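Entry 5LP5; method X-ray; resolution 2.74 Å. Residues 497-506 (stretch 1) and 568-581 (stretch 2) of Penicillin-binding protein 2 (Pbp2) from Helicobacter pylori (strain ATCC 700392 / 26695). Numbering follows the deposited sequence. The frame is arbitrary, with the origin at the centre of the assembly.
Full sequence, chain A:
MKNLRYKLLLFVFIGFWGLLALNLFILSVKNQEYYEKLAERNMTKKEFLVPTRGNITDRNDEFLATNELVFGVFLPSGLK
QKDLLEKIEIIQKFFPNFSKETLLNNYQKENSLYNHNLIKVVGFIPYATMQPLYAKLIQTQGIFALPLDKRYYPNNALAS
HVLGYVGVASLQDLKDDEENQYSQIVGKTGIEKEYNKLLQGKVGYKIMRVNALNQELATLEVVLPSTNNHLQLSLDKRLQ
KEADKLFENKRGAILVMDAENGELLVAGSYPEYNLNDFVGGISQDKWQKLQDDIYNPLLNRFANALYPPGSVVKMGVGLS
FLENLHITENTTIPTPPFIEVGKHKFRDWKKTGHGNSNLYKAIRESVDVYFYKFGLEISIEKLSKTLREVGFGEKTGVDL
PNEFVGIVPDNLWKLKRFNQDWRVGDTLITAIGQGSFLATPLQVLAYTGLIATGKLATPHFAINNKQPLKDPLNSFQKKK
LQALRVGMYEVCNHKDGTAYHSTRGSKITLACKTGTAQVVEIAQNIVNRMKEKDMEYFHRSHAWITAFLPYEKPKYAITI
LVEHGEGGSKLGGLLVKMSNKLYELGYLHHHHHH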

# COMPACT_ATOMS: atom_id res chain seq x y z
N GLY A 497 -51.40 -11.05 -8.23
CA GLY A 497 -50.00 -10.93 -8.64
C GLY A 497 -49.18 -12.14 -8.29
O GLY A 497 -49.33 -12.73 -7.21
N THR A 498 -48.31 -12.54 -9.21
CA THR A 498 -47.44 -13.69 -8.98
C THR A 498 -46.58 -13.51 -7.72
O THR A 498 -46.35 -14.46 -6.99
CB THR A 498 -46.53 -14.00 -10.19
OG1 THR A 498 -45.56 -14.99 -9.83
CG2 THR A 498 -45.80 -12.76 -10.68
N ALA A 499 -46.15 -12.28 -7.47
CA ALA A 499 -45.23 -11.98 -6.38
C ALA A 499 -45.92 -11.29 -5.20
O ALA A 499 -45.39 -10.33 -4.66
CB ALA A 499 -44.11 -11.11 -6.91
N TYR A 500 -47.08 -11.78 -4.79
CA TYR A 500 -47.81 -11.15 -3.68
C TYR A 500 -47.52 -11.84 -2.34
O TYR A 500 -47.21 -11.17 -1.35
CB TYR A 500 -49.31 -11.14 -3.95
CG TYR A 500 -50.11 -10.60 -2.80
CD1 TYR A 500 -50.24 -9.22 -2.61
CD2 TYR A 500 -50.72 -11.45 -1.89
CE1 TYR A 500 -50.98 -8.70 -1.57
CE2 TYR A 500 -51.47 -10.94 -0.83
CZ TYR A 500 -51.59 -9.56 -0.67
OH TYR A 500 -52.32 -9.03 0.38
N HIS A 501 -47.63 -13.16 -2.33
CA HIS A 501 -47.44 -13.95 -1.11
C HIS A 501 -45.99 -13.86 -0.60
O HIS A 501 -45.73 -14.10 0.58
CB HIS A 501 -47.88 -15.42 -1.31
CG HIS A 501 -46.82 -16.33 -1.86
ND1 HIS A 501 -46.37 -16.27 -3.17
CD2 HIS A 501 -46.12 -17.33 -1.27
CE1 HIS A 501 -45.44 -17.19 -3.35
NE2 HIS A 501 -45.27 -17.85 -2.22
N SER A 502 -45.07 -13.47 -1.48
CA SER A 502 -43.65 -13.45 -1.16
C SER A 502 -43.08 -12.07 -0.81
O SER A 502 -42.16 -11.99 0.01
CB SER A 502 -42.83 -14.08 -2.29
OG SER A 502 -43.31 -13.68 -3.56
N THR A 503 -43.61 -10.99 -1.39
CA THR A 503 -43.05 -9.64 -1.19
C THR A 503 -43.77 -8.81 -0.16
O THR A 503 -43.84 -7.59 -0.28
CB THR A 503 -43.02 -8.81 -2.48
OG1 THR A 503 -44.36 -8.46 -2.87
CG2 THR A 503 -42.30 -9.55 -3.59
N ARG A 504 -44.31 -9.46 0.85
CA ARG A 504 -44.96 -8.71 1.89
C ARG A 504 -43.97 -8.64 3.03
O ARG A 504 -43.02 -9.43 3.09
CB ARG A 504 -46.30 -9.36 2.23
CG ARG A 504 -47.36 -9.06 1.17
CD ARG A 504 -48.69 -9.61 1.60
NE ARG A 504 -48.68 -11.08 1.71
CZ ARG A 504 -49.63 -11.82 2.31
NH1 ARG A 504 -50.70 -11.24 2.88
NH2 ARG A 504 -49.52 -13.15 2.34
N GLY A 505 -44.15 -7.65 3.90
CA GLY A 505 -43.15 -7.30 4.93
C GLY A 505 -42.15 -6.27 4.42
O GLY A 505 -41.00 -6.26 4.84
N SER A 506 -42.60 -5.40 3.51
CA SER A 506 -41.76 -4.37 2.90
C SER A 506 -42.15 -3.00 3.40
O SER A 506 -43.32 -2.63 3.34
CB SER A 506 -41.87 -4.39 1.36
OG SER A 506 -41.21 -3.25 0.81
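Stretch 2 (568-581) GSKLGGLLVKMSNK

After Gly 568, stretch 2 forms a short 3-10 segment, residues 569-571, and passes through Leu 571 as N-cap into a helix from Gly 572 that runs on beyond Lys 581. It lies along a segment with no regular helix or strand, which opens with a type I turn from Gly 497 to Tyr 500, and keeps the same direction: Ala 499 pairs with Ser 569, Thr 503 with Gly 572 and Ser 506 with Val 576, the closest CA atoms being 4.7 Å apart at Thr 503 and Gly 572.

Ser 569 covers the most surface. Its CB points toward stretch 1, and with chi1 in t its OG donates a hydrogen bond to Thr 498 O at 2.9 Å. Ser 502 approaches the same residue, its OG lying 3.1 Å from Ser 569 O and 3.5 Å from Ser 569 OG, so a small polar cluster gathers round Ser 569. The edge of the His 501 ring adds a looser contact, CE1 to Ser 569 OG at 3.6 Å.

One turn on, the rule is absence. Gly 572 brings its CA within 3.7 Å of Thr 503 CG2; a CB here would point toward stretch 1 and clash with Ser 502 OG and Thr 503 CG2. The close backbone approach depends on that missing side chain. Thr 503 is itself held by its OG1, which donates to Ala 499 O at 2.8 Å.

Val 576, one helical turn after Gly 572, packs by van der Waals contact: with chi1 in m, Val 576 CG1 lies 3.9 Å from Ser 506 CB and 3.8 Å from Thr 503 O. A further turn along, Asn 580 closes the contact: its ND2 donates to Gly 505 O at 3.2 Å, nearly straight at 164°. Gly 505 has a positive phi, and a CB there would jam against the preceding carbonyl. Serine, glycine, valine and asparagine thus follow one another along the side of stretch 2 that meets stretch 1.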

# COMPACT_ATOMS: atom_id res chain seq x y z
N GLY A 568 -39.32 -17.62 -10.16
CA GLY A 568 -39.06 -16.19 -9.94
C GLY A 568 -39.72 -15.59 -8.72
O GLY A 568 -39.16 -14.72 -8.08
N SER A 569 -40.91 -16.09 -8.41
CA SER A 569 -41.67 -15.64 -7.25
C SER A 569 -40.97 -16.00 -5.94
O SER A 569 -41.06 -15.27 -4.96
CB SER A 569 -43.06 -16.28 -7.29
OG SER A 569 -43.90 -15.77 -6.26
N LYS A 570 -40.24 -17.11 -5.95
CA LYS A 570 -39.48 -17.60 -4.80
C LYS A 570 -38.39 -16.62 -4.33
O LYS A 570 -37.76 -16.83 -3.31
CB LYS A 570 -38.86 -18.95 -5.20
CG LYS A 570 -38.73 -20.02 -4.12
CD LYS A 570 -39.01 -21.43 -4.68
CE LYS A 570 -37.89 -22.45 -4.45
NZ LYS A 570 -37.45 -22.55 -3.03
N LEU A 571 -38.17 -15.55 -5.09
CA LEU A 571 -37.13 -14.57 -4.79
C LEU A 571 -37.64 -13.26 -4.20
O LEU A 571 -36.87 -12.31 -4.03
CB LEU A 571 -36.37 -14.24 -6.07
CG LEU A 571 -35.63 -15.37 -6.75
CD1 LEU A 571 -34.83 -14.77 -7.91
CD2 LEU A 571 -34.72 -16.08 -5.76
N GLY A 572 -38.94 -13.19 -3.92
CA GLY A 572 -39.51 -12.01 -3.28
C GLY A 572 -38.99 -11.77 -1.88
O GLY A 572 -38.92 -10.63 -1.45
N GLY A 573 -38.61 -12.83 -1.18
CA GLY A 573 -38.10 -12.71 0.19
C GLY A 573 -36.74 -12.05 0.25
O GLY A 573 -36.36 -11.46 1.28
N LEU A 574 -36.02 -12.12 -0.87
CA LEU A 574 -34.69 -11.51 -0.99
C LEU A 574 -34.80 -10.05 -1.42
O LEU A 574 -34.07 -9.20 -0.92
CB LEU A 574 -33.81 -12.28 -1.99
CG LEU A 574 -33.51 -13.77 -1.73
CD1 LEU A 574 -32.61 -14.29 -2.85
CD2 LEU A 574 -32.88 -14.04 -0.37
N LEU A 575 -35.72 -9.77 -2.34
CA LEU A 575 -35.99 -8.40 -2.76
C LEU A 575 -36.38 -7.46 -1.59
O LEU A 575 -35.85 -6.35 -1.47
CB LEU A 575 -37.11 -8.39 -3.81
CG LEU A 575 -37.55 -7.02 -4.36
CD1 LEU A 575 -36.37 -6.18 -4.85
CD2 LEU A 575 -38.55 -7.22 -5.49
N VAL A 576 -37.31 -7.91 -0.74
CA VAL A 576 -37.74 -7.11 0.41
C VAL A 576 -36.57 -6.79 1.31
O VAL A 576 -36.39 -5.65 1.73
CB VAL A 576 -38.87 -7.77 1.26
CG1 VAL A 576 -40.17 -7.79 0.49
CG2 VAL A 576 -38.49 -9.17 1.74
N LYS A 577 -35.76 -7.80 1.58
CA LYS A 577 -34.67 -7.64 2.53
C LYS A 577 -33.69 -6.57 2.10
O LYS A 577 -33.20 -5.82 2.95
CB LYS A 577 -33.99 -8.97 2.77
CG LYS A 577 -34.88 -9.85 3.63
CD LYS A 577 -34.32 -11.22 3.88
CE LYS A 577 -35.37 -12.07 4.57
NZ LYS A 577 -34.77 -13.38 4.91
N MET A 578 -33.42 -6.50 0.79
CA MET A 578 -32.56 -5.45 0.24
C MET A 578 -33.26 -4.08 0.26
O MET A 578 -32.64 -3.08 0.64
CB MET A 578 -32.12 -5.81 -1.18
CG MET A 578 -31.12 -4.85 -1.80
SD MET A 578 -29.64 -4.66 -0.81
CE MET A 578 -28.69 -6.05 -1.42
N SER A 579 -34.53 -4.04 -0.15
CA SER A 579 -35.29 -2.77 -0.17
C SER A 579 -35.49 -2.17 1.24
O SER A 579 -35.58 -0.94 1.40
CB SER A 579 -36.64 -2.95 -0.87
OG SER A 579 -37.54 -3.67 -0.04
N ASN A 580 -35.57 -3.05 2.24
CA ASN A 580 -35.63 -2.66 3.65
C ASN A 580 -34.30 -2.12 4.18
O ASN A 580 -34.27 -1.18 4.98
CB ASN A 580 -36.05 -3.86 4.51
CG ASN A 580 -37.54 -4.11 4.49
OD1 ASN A 580 -38.32 -3.36 3.90
ND2 ASN A 580 -37.96 -5.17 5.17
N LYS A 581 -33.20 -2.75 3.76
CA LYS A 581 -31.86 -2.28 4.11
C LYS A 581 -31.61 -0.85 3.59
O LYS A 581 -30.95 -0.05 4.25
CB LYS A 581 -30.81 -3.26 3.56
CG LYS A 581 -29.35 -2.95 3.88
CD LYS A 581 -29.04 -2.91 5.36
CE LYS A 581 -29.20 -4.26 6.03
NZ LYS A 581 -28.81 -4.13 7.47